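Side-chain contact in lactaldehyde dehydrogenase (Methanocaldococcus jannaschii, PDB 3PQA), which oxidises lactaldehyde to lactate with NAD as the preferred cofactor, a step in the biosynthesis of coenzyme F420: residues D289-I292 with E293-N297. Numbering follows the deposited sequence.
Sequences DKFI and EMFVN
Phe291 and Phe295, one helical turn apart, illustrate how i/i+4 spacing lets two aromatic side chains leave a helix in the same direction as neighbours. Both carry CG anti to the backbone N (chi1 173° and -174°), which sends the rings off the same side, and similar rotations about chi2 then keep their planes 14° from parallel. With 5.5 Å between centroids, the rings are nevertheless offset so strongly that little of one lies over the other. What Phe291 presents to its neighbour is a face: Phe295 CB sits over it toward the rim, 4.0 Å from Phe291 CE2, in a CH-pi contact. Without the ring, as with an alanine at Phe291, Phe295 CB would probably lose its aromatic cover and a gap would open beside the second ring. Ile292 and Val296 repeat the spacing with aliphatic branches, their CG2 methyls meeting at 4.1 Å. The helix's own bonds hold this spacing, Phe295 N donating to Phe291 O and Val296 N to Ile292 O, each at 2.9 Å. Exposed Asp289 bridges through OD1 to Arg378 of strand 373-379. The buried rings point inward from helix 288-300: both touch Ile281 of strand 278-284, Phe291 also meets Val260 of helix 256-268, and Phe295 and Val296 pack on Ile355 of strand 350-357.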
loop_
_atom_site.group_PDB
_atom_site.type_symbol
_atom_site.label_atom_id
_atom_site.label_comp_id
_atom_site.label_asym_id
_atom_site.label_seq_id
_atom_site.Cartn_x
_atom_site.Cartn_y
_atom_site.Cartn_z
ATOM N N ASP B 289 -26.761 -33.903 -18.745
ATOM C CA ASP B 289 -26.650 -34.692 -19.973
ATOM C C ASP B 289 -26.007 -33.922 -21.124
ATOM O O ASP B 289 -25.147 -34.467 -21.819
ATOM C CB ASP B 289 -28.012 -35.243 -20.423
ATOM C CG ASP B 289 -28.614 -36.215 -19.426
ATOM O OD1 ASP B 289 -27.870 -36.937 -18.731
ATOM O OD2 ASP B 289 -29.858 -36.275 -19.366
ATOM N N LYS B 290 -26.434 -32.679 -21.344
ATOM C CA LYS B 290 -25.894 -31.887 -22.439
ATOM C C LYS B 290 -24.432 -31.569 -22.189
ATOM O O LYS B 290 -23.610 -31.664 -23.100
ATOM C CB LYS B 290 -26.665 -30.588 -22.618
ATOM C CG LYS B 290 -28.071 -30.758 -23.135
ATOM C CD LYS B 290 -28.696 -29.381 -23.399
ATOM C CE LYS B 290 -28.634 -28.486 -22.151
ATOM N NZ LYS B 290 -28.146 -27.131 -22.507
ATOM N N PHE B 291 -24.112 -31.201 -20.950
ATOM C CA PHE B 291 -22.731 -30.881 -20.623
ATOM C C PHE B 291 -21.831 -32.097 -20.794
ATOM O O PHE B 291 -20.779 -31.996 -21.405
ATOM C CB PHE B 291 -22.569 -30.347 -19.206
ATOM C CG PHE B 291 -21.130 -30.170 -18.821
ATOM C CD1 PHE B 291 -20.444 -29.022 -19.187
ATOM C CD2 PHE B 291 -20.448 -31.182 -18.150
ATOM C CE1 PHE B 291 -19.095 -28.866 -18.863
ATOM C CE2 PHE B 291 -19.101 -31.048 -17.814
ATOM C CZ PHE B 291 -18.419 -29.894 -18.170
ATOM N N ILE B 292 -22.246 -33.239 -20.248
ATOM C CA ILE B 292 -21.455 -34.464 -20.352
ATOM C C ILE B 292 -21.193 -34.848 -21.818
ATOM O O ILE B 292 -20.063 -35.139 -22.190
ATOM C CB ILE B 292 -22.071 -35.625 -19.540
ATOM C CG1 ILE B 292 -21.922 -35.351 -18.034
ATOM C CG2 ILE B 292 -21.416 -36.958 -19.922
ATOM C CD1 ILE B 292 -22.808 -36.228 -17.117
ATOM N N GLU B 293 -22.233 -34.825 -22.645
ATOM C CA GLU B 293 -22.079 -35.147 -24.059
ATOM C C GLU B 293 -21.054 -34.221 -24.730
ATOM O O GLU B 293 -20.155 -34.691 -25.437
ATOM C CB GLU B 293 -23.426 -35.079 -24.792
ATOM C CG GLU B 293 -23.334 -35.456 -26.258
ATOM C CD GLU B 293 -24.567 -35.074 -27.067
ATOM O OE1 GLU B 293 -24.585 -35.389 -28.266
ATOM O OE2 GLU B 293 -25.498 -34.447 -26.524
ATOM N N MET B 294 -21.181 -32.913 -24.493
ATOM C CA MET B 294 -20.271 -31.931 -25.083
ATOM C C MET B 294 -18.829 -32.153 -24.589
ATOM O O MET B 294 -17.879 -32.097 -25.369
ATOM C CB MET B 294 -20.727 -30.487 -24.785
ATOM C CG MET B 294 -22.102 -30.084 -25.364
ATOM S SD MET B 294 -22.808 -28.559 -24.641
ATOM C CE MET B 294 -21.669 -27.351 -25.270
ATOM N N PHE B 295 -18.681 -32.425 -23.294
ATOM C CA PHE B 295 -17.373 -32.575 -22.660
ATOM C C PHE B 295 -16.646 -33.843 -23.127
ATOM O O PHE B 295 -15.483 -33.789 -23.502
ATOM C CB PHE B 295 -17.547 -32.544 -21.142
ATOM C CG PHE B 295 -16.253 -32.556 -20.368
ATOM C CD1 PHE B 295 -15.400 -31.451 -20.382
ATOM C CD2 PHE B 295 -15.914 -33.662 -19.606
ATOM C CE1 PHE B 295 -14.214 -31.465 -19.646
ATOM C CE2 PHE B 295 -14.740 -33.693 -18.862
ATOM C CZ PHE B 295 -13.882 -32.593 -18.885
ATOM N N VAL B 296 -17.352 -34.973 -23.135
ATOM C CA VAL B 296 -16.791 -36.227 -23.652
ATOM C C VAL B 296 -16.371 -36.082 -25.127
ATOM O O VAL B 296 -15.270 -36.483 -25.507
ATOM C CB VAL B 296 -17.788 -37.399 -23.465
ATOM C CG1 VAL B 296 -17.342 -38.630 -24.241
ATOM C CG2 VAL B 296 -17.960 -37.732 -21.978
ATOM N N ASN B 297 -17.233 -35.467 -25.940
ATOM C CA ASN B 297 -16.958 -35.285 -27.374
ATOM C C ASN B 297 -15.689 -34.494 -27.672
ATOM O O ASN B 297 -14.957 -34.829 -28.600
ATOM C CB ASN B 297 -18.151 -34.650 -28.098
ATOM C CG ASN B 297 -19.254 -35.641 -28.373
ATOM O OD1 ASN B 297 -19.100 -36.838 -28.125
ATOM N ND2 ASN B 297 -20.380 -35.151 -28.883
#